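Local coordinates for mandelate racemase/muconate lactonizing enzyme-like protein (PDB 3RCY), which probably belongs to the enolase superfamily of magnesium-dependent enzymes that abstract a proton next to a carboxylate, although its own substrate is not established, at residues 58-61 and 62-66; 72-75 and 76-79. One frame throughout, in Å; residues are numbered along the deposited sequence.

Contact 1: 58-61 and 62-66; sequences VFAR and HMEGE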
loop_
_atom_site.group_PDB
_atom_site.type_symbol
_atom_site.label_atom_id
_atom_site.label_comp_id
_atom_site.label_asym_id
_atom_site.label_seq_id
_atom_site.Cartn_x
_atom_site.Cartn_y
_atom_site.Cartn_z
ATOM N N VAL A 58 -21.813 26.239 26.305
ATOM C CA VAL A 58 -20.366 26.027 26.190
ATOM C C VAL A 58 -19.582 26.971 27.113
ATOM O O VAL A 58 -18.695 26.536 27.866
ATOM C CB VAL A 58 -19.901 26.199 24.713
ATOM C CG1 VAL A 58 -18.369 26.239 24.620
ATOM C CG2 VAL A 58 -20.467 25.053 23.841
ATOM N N PHE A 59 -19.897 28.264 27.041
ATOM C CA PHE A 59 -19.232 29.237 27.897
ATOM C C PHE A 59 -19.452 28.961 29.386
ATOM O O PHE A 59 -18.489 28.891 30.143
ATOM C CB PHE A 59 -19.642 30.674 27.560
ATOM C CG PHE A 59 -19.025 31.701 28.474
ATOM C CD1 PHE A 59 -17.680 32.044 28.349
ATOM C CD2 PHE A 59 -19.783 32.313 29.474
ATOM C CE1 PHE A 59 -17.095 32.990 29.197
ATOM C CE2 PHE A 59 -19.207 33.263 30.330
ATOM C CZ PHE A 59 -17.854 33.599 30.181
ATOM N N ALA A 60 -20.709 28.793 29.800
ATOM C CA ALA A 60 -21.011 28.621 31.228
ATOM C C ALA A 60 -20.394 27.335 31.774
ATOM O O ALA A 60 -19.887 27.311 32.890
ATOM C CB ALA A 60 -22.530 28.652 31.490
ATOM N N ARG A 61 -20.429 26.278 30.966
ATOM C CA ARG A 61 -20.009 24.947 31.400
ATOM C C ARG A 61 -18.484 24.789 31.444
ATOM O O ARG A 61 -17.945 24.168 32.368
ATOM C CB ARG A 61 -20.636 23.878 30.489
ATOM C CG ARG A 61 -20.609 22.455 31.053
ATOM C CD ARG A 61 -21.384 21.474 30.163
ATOM N NE ARG A 61 -22.785 21.872 29.973
ATOM C CZ ARG A 61 -23.767 21.657 30.848
ATOM N NH1 ARG A 61 -23.535 21.036 32.000
ATOM N NH2 ARG A 61 -24.995 22.070 30.562
ATOM N N HIS A 62 -17.789 25.350 30.456
ATOM C CA HIS A 62 -16.362 25.033 30.263
ATOM C C HIS A 62 -15.407 26.209 30.390
ATOM O O HIS A 62 -14.203 26.007 30.508
ATOM C CB HIS A 62 -16.141 24.345 28.904
ATOM C CG HIS A 62 -16.981 23.120 28.708
ATOM N ND1 HIS A 62 -16.893 22.020 29.531
ATOM C CD2 HIS A 62 -17.935 22.829 27.792
ATOM C CE1 HIS A 62 -17.754 21.101 29.131
ATOM N NE2 HIS A 62 -18.400 21.568 28.078
ATOM N N MET A 63 -15.924 27.433 30.351
ATOM C CA MET A 63 -15.037 28.601 30.248
ATOM C C MET A 63 -15.208 29.656 31.344
ATOM O O MET A 63 -14.227 30.263 31.778
ATOM C CB MET A 63 -15.153 29.242 28.860
ATOM C CG MET A 63 -14.906 28.252 27.717
ATOM S SD MET A 63 -15.140 28.966 26.087
ATOM C CE MET A 63 -13.662 29.976 25.951
ATOM N N GLU A 64 -16.446 29.881 31.778
ATOM C CA GLU A 64 -16.722 30.879 32.810
ATOM C C GLU A 64 -15.930 30.561 34.077
ATOM O O GLU A 64 -15.942 29.424 34.560
ATOM C CB GLU A 64 -18.224 30.954 33.110
ATOM C CG GLU A 64 -18.636 32.131 33.998
ATOM C CD GLU A 64 -20.129 32.133 34.322
ATOM O OE1 GLU A 64 -20.894 31.345 33.707
ATOM O OE2 GLU A 64 -20.543 32.924 35.198
ATOM N N GLY A 65 -15.224 31.567 34.588
ATOM C CA GLY A 65 -14.396 31.409 35.787
ATOM C C GLY A 65 -12.983 30.909 35.505
ATOM O O GLY A 65 -12.170 30.802 36.427
ATOM N N GLU A 66 -12.684 30.597 34.239
ATOM C CA GLU A 66 -11.350 30.103 33.854
ATOM C C GLU A 66 -10.401 31.235 33.481
ATOM O O GLU A 66 -10.824 32.260 32.951
ATOM C CB GLU A 66 -11.450 29.124 32.670
ATOM C CG GLU A 66 -10.189 28.304 32.384
ATOM C CD GLU A 66 -9.766 27.444 33.570
ATOM O OE1 GLU A 66 -10.598 26.665 34.074
ATOM O OE2 GLU A 66 -8.603 27.560 34.010
HETATM O O HOH W 1 -17.361 27.128 33.817
HETATM O O HOH W 2 -20.999 28.829 34.918
HETATM O O HOH W 3 -15.991 21.420 32.004
#
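Over one face of the Phe-59 ring lies the CB of Glu-64, 4.2 Å from the ring centroid, a CH-pi contact in which the aliphatic root of an acidic residue serves as apolar cover. The Glu-64 and Phe-59 side chains cross at about a right angle, yet carboxylate and ring planes are only 7° apart. The imidazole of His-62 carries the CG of Arg-61 on one face, 3.9 Å from its centroid, and a water in its plane at the edge, 2.7 Å from ND1. Arg-61 runs alongside the histidine because its first torsion (chi1 -163°) turns CG away from the backbone N; CD comes near NE2, while the guanidinium makes a salt bridge with Asp-57 of its own chain and a hydrogen bond with Thr-383 O of the second subunit. NE2 of His-62 is hydrogen-bonded to Ser-81.

At 59-61 the backbone widens into a pi-type turn. Phe-59 O is gripped from opposite faces of its carbonyl plane by Met-63 N at 3.0 Å and Glu-64 N at 2.8 Å. One water joins Ala-60 O to Glu-64 O, and another joins Ala-60 O to Glu-64 OE1. A type II turn then spans Met-63 to Glu-66; glycine suits position 65, whose positive phi would press a CB against the preceding carbonyl.

Phe-59 packs on strand 4-12, Met-63 and Val-58 on helices 71-80 and 89-110.

Contact 2: 72-75 and 76-79; sequences ELMF and RRVY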
loop_
_atom_site.group_PDB
_atom_site.type_symbol
_atom_site.label_atom_id
_atom_site.label_comp_id
_atom_site.label_asym_id
_atom_site.label_seq_id
_atom_site.Cartn_x
_atom_site.Cartn_y
_atom_site.Cartn_z
ATOM N N GLU A 72 -5.497 25.388 25.877
ATOM C CA GLU A 72 -5.423 23.943 25.656
ATOM C C GLU A 72 -6.512 23.241 26.461
ATOM O O GLU A 72 -7.228 22.378 25.946
ATOM C CB GLU A 72 -4.053 23.373 26.075
ATOM C CG GLU A 72 -2.868 23.820 25.244
ATOM C CD GLU A 72 -2.552 22.891 24.067
ATOM O OE1 GLU A 72 -3.252 21.867 23.869
ATOM O OE2 GLU A 72 -1.597 23.199 23.332
ATOM N N LEU A 73 -6.616 23.626 27.731
ATOM C CA LEU A 73 -7.561 23.021 28.664
ATOM C C LEU A 73 -9.003 23.270 28.232
ATOM O O LEU A 73 -9.816 22.347 28.205
ATOM C CB LEU A 73 -7.327 23.541 30.087
ATOM C CG LEU A 73 -8.276 23.007 31.181
ATOM C CD1 LEU A 73 -8.243 21.484 31.289
ATOM C CD2 LEU A 73 -7.952 23.637 32.529
ATOM N N MET A 74 -9.314 24.515 27.894
ATOM C CA MET A 74 -10.680 24.860 27.506
ATOM C C MET A 74 -11.090 24.141 26.223
ATOM O O MET A 74 -12.221 23.664 26.123
ATOM C CB MET A 74 -10.877 26.375 27.406
ATOM C CG MET A 74 -10.817 27.044 28.782
ATOM S SD MET A 74 -11.332 28.762 28.765
ATOM C CE MET A 74 -9.847 29.530 28.124
ATOM N N PHE A 75 -10.166 24.022 25.267
ATOM C CA PHE A 75 -10.439 23.203 24.092
ATOM C C PHE A 75 -10.772 21.752 24.477
ATOM O O PHE A 75 -11.801 21.222 24.043
ATOM C CB PHE A 75 -9.314 23.245 23.047
ATOM C CG PHE A 75 -9.578 22.347 21.858
ATOM C CD1 PHE A 75 -10.343 22.799 20.785
ATOM C CD2 PHE A 75 -9.098 21.035 21.839
ATOM C CE1 PHE A 75 -10.616 21.957 19.697
ATOM C CE2 PHE A 75 -9.359 20.194 20.768
ATOM C CZ PHE A 75 -10.116 20.653 19.692
ATOM N N ARG A 76 -9.932 21.130 25.301
ATOM C CA ARG A 76 -10.172 19.744 25.724
ATOM C C ARG A 76 -11.532 19.558 26.398
ATOM O O ARG A 76 -12.203 18.557 26.167
ATOM C CB ARG A 76 -9.072 19.220 26.659
ATOM C CG ARG A 76 -7.657 19.062 26.043
ATOM C CD ARG A 76 -7.644 18.314 24.702
ATOM N NE ARG A 76 -8.293 17.002 24.770
ATOM C CZ ARG A 76 -8.309 16.117 23.776
ATOM N NH1 ARG A 76 -7.698 16.395 22.619
ATOM N NH2 ARG A 76 -8.942 14.952 23.937
ATOM N N ARG A 77 -11.912 20.506 27.253
ATOM C CA ARG A 77 -13.198 20.456 27.940
ATOM C C ARG A 77 -14.362 20.434 26.956
ATOM O O ARG A 77 -15.242 19.592 27.068
ATOM C CB ARG A 77 -13.360 21.658 28.868
ATOM C CG ARG A 77 -12.579 21.591 30.152
ATOM C CD ARG A 77 -12.783 22.887 30.918
ATOM N NE ARG A 77 -12.090 22.898 32.198
ATOM C CZ ARG A 77 -11.773 24.005 32.872
ATOM N NH1 ARG A 77 -12.071 25.206 32.380
ATOM N NH2 ARG A 77 -11.136 23.911 34.032
ATOM N N VAL A 78 -14.367 21.365 26.002
ATOM C CA VAL A 78 -15.472 21.466 25.045
ATOM C C VAL A 78 -15.450 20.281 24.072
ATOM O O VAL A 78 -16.484 19.678 23.796
ATOM C CB VAL A 78 -15.460 22.812 24.260
ATOM C CG1 VAL A 78 -16.651 22.895 23.320
ATOM C CG2 VAL A 78 -15.477 23.986 25.231
ATOM N N TYR A 79 -14.259 19.944 23.588
ATOM C CA TYR A 79 -14.062 18.814 22.680
ATOM C C TYR A 79 -14.556 17.496 23.273
ATOM O O TYR A 79 -15.089 16.647 22.544
ATOM C CB TYR A 79 -12.579 18.697 22.324
ATOM C CG TYR A 79 -12.241 17.687 21.252
ATOM C CD1 TYR A 79 -12.591 17.911 19.922
ATOM C CD2 TYR A 79 -11.524 16.533 21.561
ATOM C CE1 TYR A 79 -12.267 16.997 18.925
ATOM C CE2 TYR A 79 -11.185 15.611 20.566
ATOM C CZ TYR A 79 -11.561 15.861 19.253
ATOM O OH TYR A 79 -11.225 14.974 18.261
#
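Helix 71-80, in the N-terminal capping domain of the enolase-superfamily fold, runs through about two regular alpha-helical turns here, with an aromatic i, i+4 pair on one side and a leucine-arginine pair on another. Phe-75 and Tyr-79 run alongside each other in the same direction, their planes 20° apart but displaced until little of one ring covers the other, with centroids 5.2 Å apart. A CH-pi contact accompanies the offset pair: CB of Tyr-79 sits over one face of the Phe-75 ring, toward its rim, 4.2 Å from its centroid. Phenylalanine suits a buried place where its ring needs no polar partner, packed against Tyr-79, Thr-265 and Lys-266, whereas the tyrosine adds a hydroxyl that is hydrogen-bonded to Asp-241 of the second subunit. CD2 of Tyr-79 also covers one face of the Arg-76 guanidinium, whose NE is bonded to Leu-175 O of that subunit.

Four backbone bonds hold this part of the helix, from Arg-76 N to Glu-72 O through to Tyr-79 N to Phe-75 O, the last 2.8 Å long. Glu-72 forms salt bridges with Lys-296 of the same chain and Lys-295 of the third subunit.

The Arg-77 chain, extended from CG to NE (chi2 177°, chi3 178°), carries its charge to Glu-66 of its own chain and to Glu-391 of the second subunit. Its guanidinium lies flat against a methyl group: Leu-73 CD2 is over one face, 3.5 Å from Arg-77 NH2.

How the contacts relate
Contact 1 lies in the last part of helix 48-63 and the turn after it, contact 2 lies on the next helix, 71-80, and their centres are 10 Å apart. Arg-77 of contact 2 ties them together: its NH1 makes a salt bridge with Glu-66 OE1 at 2.7 Å and a probable hydrogen bond with His-62 O at 2.9 Å. Apolar packing joins the helices too, Val-78 CG2 lying 3.7 Å from Val-58 CG1. Both contacts touch the second subunit. Contact 2 is also near bound sugar: the Tyr-79 side chain is about 5 Å from an alpha-D-ribofuranose and packs on Pro-87 and Ala-267 of a sugar pocket. The magnesium site, Glu-235 and Glu-261, lies outside both contacts.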